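Local atomic coordinates of CBS domain-containing predicted protein TM0935 (Thermotoga maritima, PDB entry 1O50), a protein that is of unknown function but, as a tandem pair of CBS domains, probably serves a regulatory role by sensing adenine-containing ligands as in related proteins. Residues L114-E128 with G140-W152. Numbering follows the deposited sequence.
Sequences LEEALKLMIDNNIQE and GDLNSLEILLALW
In this CBS domain, Gln127 meets Ser144 where the turn after one helix reaches the start of the next. Along Gln127, CB lies 3.5 Å from Ser144 OG, CG passes the same hydroxyl more loosely, CD stays near it at 3.7 Å, and the terminal OE1 accepts from Ser144 OG at 2.8 Å, in the carbonyl plane and on a lone pair. CG stands anti to the carbonyl carbon (chi1 -61°) and the chain then runs extended, which lays it alongside the serine. The backbone repeats the grip: Ser144 N donates to Gln127 O (3.0 Å) from above the carbonyl plane. With an alanine here the amide is gone, and the Ser144 hydroxyl would probably be left without this acceptor and freer to turn. Asn143 and Glu146 close a capping box over the first turn of helix 144-152.

Deeper in, Met121 and Ile147 meet tip to tip, CE to CD1 at 3.7 Å, while Ala117 CB rests on Leu142 CD2 and Leu114 CD1 reaches Ile147 CG1 (3.8 Å). Helix 114-124 thus packs on the strand and helix that complete the domain's helix-strand-strand-helix unit. Where the strands pair, Glu128 faces Asn143 in an antiparallel non-hydrogen-bonded pair; the backbone N of Arg49 is hydrogen-bonded to Glu128 OE1, and Tyr52 OH to Asp141 OD1. The chemistry implies an apolar interior closed by hydrogen bonds at the helix start; the neighbouring Glu128-Asp141 acid pair might depend on protonation, though its detail is doubtful.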
loop_
_atom_site.group_PDB
_atom_site.type_symbol
_atom_site.label_atom_id
_atom_site.label_comp_id
_atom_site.label_asym_id
_atom_site.label_seq_id
_atom_site.Cartn_x
_atom_site.Cartn_y
_atom_site.Cartn_z
ATOM N N LEU A 114 19.188 -5.756 -2.109
ATOM C CA LEU A 114 17.751 -5.851 -2.271
ATOM C C LEU A 114 17.065 -6.519 -1.057
ATOM O O LEU A 114 15.994 -6.083 -0.610
ATOM C CB LEU A 114 17.385 -6.643 -3.533
ATOM C CG LEU A 114 15.918 -6.622 -3.935
ATOM C CD1 LEU A 114 15.510 -5.184 -4.291
ATOM C CD2 LEU A 114 15.678 -7.545 -5.141
ATOM N N GLU A 115 17.673 -7.580 -0.549
ATOM C CA GLU A 115 17.111 -8.275 0.594
ATOM C C GLU A 115 17.015 -7.445 1.876
ATOM O O GLU A 115 16.075 -7.655 2.663
ATOM C CB GLU A 115 17.852 -9.571 0.872
ATOM C CG GLU A 115 19.345 -9.481 0.912
ATOM C CD GLU A 115 19.958 -10.728 1.541
ATOM O OE1 GLU A 115 21.215 -10.782 1.666
ATOM O OE2 GLU A 115 19.183 -11.649 1.924
ATOM N N GLU A 116 17.983 -6.552 2.109
ATOM C CA GLU A 116 17.891 -5.629 3.255
ATOM C C GLU A 116 16.774 -4.619 3.050
ATOM O O GLU A 116 16.096 -4.278 4.019
ATOM C CB GLU A 116 19.210 -4.931 3.653
ATOM C CG GLU A 116 19.055 -3.616 4.482
ATOM C CD GLU A 116 18.530 -3.724 5.949
ATOM O OE1 GLU A 116 19.008 -2.927 6.814
ATOM O OE2 GLU A 116 17.640 -4.552 6.268
ATOM N N ALA A 117 16.561 -4.178 1.809
ATOM C CA ALA A 117 15.465 -3.269 1.475
ATOM C C ALA A 117 14.055 -3.880 1.662
ATOM O O ALA A 117 13.117 -3.197 2.097
ATOM C CB ALA A 117 15.630 -2.775 0.069
ATOM N N LEU A 118 13.908 -5.157 1.305
ATOM C CA LEU A 118 12.662 -5.910 1.492
ATOM C C LEU A 118 12.426 -6.113 2.979
ATOM O O LEU A 118 11.297 -6.016 3.442
ATOM C CB LEU A 118 12.727 -7.269 0.746
ATOM C CG LEU A 118 11.533 -8.237 0.922
ATOM C CD1 LEU A 118 11.305 -9.128 -0.278
ATOM C CD2 LEU A 118 11.706 -9.133 2.170
ATOM N N LYS A 119 13.475 -6.393 3.731
ATOM C CA LYS A 119 13.361 -6.564 5.175
ATOM C C LYS A 119 12.865 -5.285 5.831
ATOM O O LYS A 119 12.006 -5.323 6.685
ATOM C CB LYS A 119 14.691 -6.969 5.790
ATOM C CG LYS A 119 14.657 -7.086 7.303
ATOM C CD LYS A 119 16.052 -7.313 7.900
ATOM C CE LYS A 119 16.039 -7.190 9.423
ATOM N NZ LYS A 119 15.397 -8.364 10.083
ATOM N N LEU A 120 13.421 -4.159 5.410
ATOM C CA LEU A 120 13.011 -2.834 5.893
ATOM C C LEU A 120 11.557 -2.559 5.598
ATOM O O LEU A 120 10.829 -2.073 6.446
ATOM C CB LEU A 120 13.867 -1.728 5.232
ATOM C CG LEU A 120 15.299 -1.607 5.765
ATOM C CD1 LEU A 120 16.073 -0.624 4.874
ATOM C CD2 LEU A 120 15.338 -1.160 7.227
ATOM N N MET A 121 11.139 -2.827 4.377
ATOM C CA MET A 121 9.766 -2.640 4.029
ATOM C C MET A 121 8.870 -3.420 4.938
ATOM O O MET A 121 7.926 -2.882 5.496
ATOM C CB MET A 121 9.509 -3.076 2.609
ATOM C CG MET A 121 9.989 -2.085 1.613
ATOM S SD MET A 121 9.374 -2.390 -0.020
ATOM C CE MET A 121 10.464 -1.297 -0.819
ATOM N N ILE A 122 9.167 -4.695 5.079
ATOM C CA ILE A 122 8.328 -5.565 5.899
ATOM C C ILE A 122 8.317 -5.175 7.379
ATOM O O ILE A 122 7.243 -5.046 7.983
ATOM C CB ILE A 122 8.715 -7.031 5.688
ATOM C CG1 ILE A 122 8.291 -7.466 4.274
ATOM C CG2 ILE A 122 7.969 -7.906 6.706
ATOM C CD1 ILE A 122 8.965 -8.739 3.756
ATOM N N ASP A 123 9.501 -5.013 7.974
ATOM C CA ASP A 123 9.621 -4.670 9.393
ATOM C C ASP A 123 8.899 -3.358 9.780
ATOM O O ASP A 123 8.348 -3.255 10.866
ATOM C CB ASP A 123 11.107 -4.544 9.794
ATOM C CG ASP A 123 11.831 -5.872 9.881
ATOM O OD1 ASP A 123 11.249 -6.963 9.709
ATOM O OD2 ASP A 123 13.024 -5.916 10.162
ATOM N N ASN A 124 8.926 -2.374 8.881
ATOM C CA ASN A 124 8.348 -1.038 9.074
ATOM C C ASN A 124 6.967 -0.894 8.434
ATOM O O ASN A 124 6.309 0.159 8.494
ATOM C CB ASN A 124 9.312 -0.009 8.468
ATOM C CG ASN A 124 10.598 0.109 9.268
ATOM O OD1 ASN A 124 10.608 0.725 10.324
ATOM N ND2 ASN A 124 11.672 -0.536 8.797
ATOM N N ASN A 125 6.516 -1.967 7.820
ATOM C CA ASN A 125 5.228 -1.994 7.174
ATOM C C ASN A 125 5.024 -0.812 6.244
ATOM O O ASN A 125 4.004 -0.108 6.322
ATOM C CB ASN A 125 4.066 -2.085 8.176
ATOM C CG ASN A 125 2.704 -2.214 7.448
ATOM O OD1 ASN A 125 2.648 -2.863 6.415
ATOM N ND2 ASN A 125 1.627 -1.592 7.973
ATOM N N ILE A 126 6.015 -0.572 5.380
ATOM C CA ILE A 126 5.919 0.419 4.314
ATOM C C ILE A 126 6.190 -0.254 2.945
ATOM O O ILE A 126 6.790 -1.308 2.903
ATOM C CB ILE A 126 6.939 1.580 4.573
ATOM C CG1 ILE A 126 8.360 1.056 4.510
ATOM C CG2 ILE A 126 6.689 2.278 5.958
ATOM C CD1 ILE A 126 9.421 2.033 4.916
ATOM N N GLN A 127 5.738 0.342 1.852
ATOM C CA GLN A 127 5.941 -0.157 0.497
ATOM C C GLN A 127 6.628 0.837 -0.465
ATOM O O GLN A 127 6.560 0.684 -1.699
ATOM C CB GLN A 127 4.593 -0.621 -0.070
ATOM C CG GLN A 127 4.001 -1.745 0.765
ATOM C CD GLN A 127 2.870 -2.460 0.131
ATOM O OE1 GLN A 127 2.917 -2.738 -1.039
ATOM N NE2 GLN A 127 1.867 -2.854 0.930
ATOM N N GLU A 128 7.279 1.868 0.073
ATOM C CA GLU A 128 7.989 2.847 -0.774
ATOM C C GLU A 128 8.951 3.556 0.122
ATOM O O GLU A 128 8.605 3.963 1.237
ATOM C CB GLU A 128 7.065 3.868 -1.409
ATOM C CG GLU A 128 7.727 4.733 -2.460
ATOM C CD GLU A 128 6.838 5.790 -3.073
ATOM O OE1 GLU A 128 5.668 5.840 -2.741
ATOM O OE2 GLU A 128 7.307 6.579 -3.934
ATOM N N GLY A 140 16.740 8.935 -5.687
ATOM C CA GLY A 140 15.913 7.948 -6.372
ATOM C C GLY A 140 14.823 7.425 -5.462
ATOM O O GLY A 140 14.690 7.898 -4.349
ATOM N N ASP A 141 14.059 6.435 -5.932
ATOM C CA ASP A 141 12.902 5.905 -5.198
ATOM C C ASP A 141 12.804 4.369 -5.359
ATOM O O ASP A 141 13.237 3.802 -6.359
ATOM C CB ASP A 141 11.642 6.604 -5.768
ATOM C CG ASP A 141 10.491 6.620 -4.834
ATOM O OD1 ASP A 141 10.697 6.589 -3.595
ATOM O OD2 ASP A 141 9.319 6.613 -5.278
ATOM N N LEU A 142 12.214 3.695 -4.384
ATOM C CA LEU A 142 12.025 2.245 -4.466
ATOM C C LEU A 142 10.668 1.871 -3.965
ATOM O O LEU A 142 10.325 2.317 -2.918
ATOM C CB LEU A 142 13.074 1.537 -3.594
ATOM C CG LEU A 142 13.087 0.008 -3.614
ATOM C CD1 LEU A 142 13.428 -0.556 -4.976
ATOM C CD2 LEU A 142 14.066 -0.517 -2.590
ATOM N N ASN A 143 9.904 1.046 -4.677
ATOM C CA ASN A 143 8.659 0.511 -4.115
ATOM C C ASN A 143 8.554 -0.981 -4.164
ATOM O O ASN A 143 9.354 -1.663 -4.778
ATOM C CB ASN A 143 7.410 1.210 -4.723
ATOM C CG ASN A 143 7.078 0.791 -6.135
ATOM O OD1 ASN A 143 7.700 -0.092 -6.722
ATOM N ND2 ASN A 143 6.054 1.413 -6.693
ATOM N N SER A 144 7.570 -1.509 -3.438
ATOM C CA SER A 144 7.349 -2.939 -3.396
ATOM C C SER A 144 7.126 -3.575 -4.778
ATOM O O SER A 144 7.500 -4.701 -5.015
ATOM C CB SER A 144 6.162 -3.246 -2.465
ATOM O OG SER A 144 4.968 -2.623 -2.902
ATOM N N LEU A 145 6.555 -2.833 -5.717
ATOM C CA LEU A 145 6.235 -3.404 -6.988
ATOM C C LEU A 145 7.520 -3.671 -7.778
ATOM O O LEU A 145 7.604 -4.644 -8.511
ATOM C CB LEU A 145 5.293 -2.478 -7.780
ATOM C CG LEU A 145 4.042 -1.918 -7.075
ATOM C CD1 LEU A 145 3.146 -1.254 -8.120
ATOM C CD2 LEU A 145 3.283 -2.953 -6.284
ATOM N N GLU A 146 8.501 -2.784 -7.643
ATOM C CA GLU A 146 9.803 -2.989 -8.265
ATOM C C GLU A 146 10.505 -4.251 -7.766
ATOM O O GLU A 146 11.125 -4.961 -8.544
ATOM C CB GLU A 146 10.667 -1.766 -8.063
ATOM C CG GLU A 146 10.146 -0.610 -8.891
ATOM C CD GLU A 146 10.909 0.663 -8.640
ATOM O OE1 GLU A 146 11.310 0.907 -7.496
ATOM O OE2 GLU A 146 11.108 1.404 -9.607
ATOM N N ILE A 147 10.415 -4.503 -6.468
ATOM C CA ILE A 147 10.979 -5.700 -5.859
ATOM C C ILE A 147 10.273 -6.921 -6.394
ATOM O O ILE A 147 10.925 -7.891 -6.756
ATOM C CB ILE A 147 10.943 -5.624 -4.325
ATOM C CG1 ILE A 147 11.825 -4.482 -3.826
ATOM C CG2 ILE A 147 11.466 -6.913 -3.675
ATOM C CD1 ILE A 147 11.913 -4.376 -2.350
ATOM N N LEU A 148 8.947 -6.866 -6.481
ATOM C CA LEU A 148 8.180 -7.973 -7.019
ATOM C C LEU A 148 8.513 -8.274 -8.469
ATOM O O LEU A 148 8.643 -9.435 -8.836
ATOM C CB LEU A 148 6.675 -7.749 -6.870
ATOM C CG LEU A 148 6.207 -7.818 -5.412
ATOM C CD1 LEU A 148 4.724 -7.377 -5.277
ATOM C CD2 LEU A 148 6.409 -9.210 -4.755
ATOM N N LEU A 149 8.636 -7.223 -9.265
ATOM C CA LEU A 149 8.998 -7.330 -10.648
ATOM C C LEU A 149 10.328 -8.082 -10.781
ATOM O O LEU A 149 10.425 -9.067 -11.501
ATOM C CB LEU A 149 9.113 -5.928 -11.230
ATOM C CG LEU A 149 9.178 -5.780 -12.766
ATOM C CD1 LEU A 149 9.047 -4.360 -13.123
ATOM C CD2 LEU A 149 10.492 -6.404 -13.416
ATOM N N ALA A 150 11.351 -7.580 -10.099
ATOM C CA ALA A 150 12.683 -8.177 -10.082
ATOM C C ALA A 150 12.659 -9.650 -9.762
ATOM O O ALA A 150 13.296 -10.453 -10.414
ATOM C CB ALA A 150 13.502 -7.497 -9.017
ATOM N N LEU A 151 11.936 -9.993 -8.706
ATOM C CA LEU A 151 11.954 -11.358 -8.201
ATOM C C LEU A 151 11.215 -12.347 -9.064
ATOM O O LEU A 151 11.707 -13.451 -9.277
ATOM C CB LEU A 151 11.423 -11.400 -6.790
ATOM C CG LEU A 151 12.332 -10.727 -5.750
ATOM C CD1 LEU A 151 11.550 -10.755 -4.438
ATOM C CD2 LEU A 151 13.685 -11.388 -5.628
ATOM N N TRP A 152 10.054 -11.950 -9.586
ATOM C CA TRP A 152 9.207 -12.858 -10.344
ATOM C C TRP A 152 9.348 -12.814 -11.852
ATOM O O TRP A 152 8.947 -13.773 -12.523
ATOM C CB TRP A 152 7.756 -12.593 -10.007
ATOM C CG TRP A 152 7.412 -13.053 -8.609
ATOM C CD1 TRP A 152 7.244 -12.256 -7.538
ATOM C CD2 TRP A 152 7.221 -14.401 -8.147
ATOM N NE1 TRP A 152 6.994 -13.017 -6.424
ATOM C CE2 TRP A 152 6.963 -14.335 -6.780
ATOM C CE3 TRP A 152 7.237 -15.661 -8.762
ATOM C CZ2 TRP A 152 6.701 -15.480 -5.993
ATOM C CZ3 TRP A 152 6.970 -16.791 -8.003
ATOM C CH2 TRP A 152 6.722 -16.690 -6.625
HETATM O O HOH W 1 4.833 3.754 -5.176
#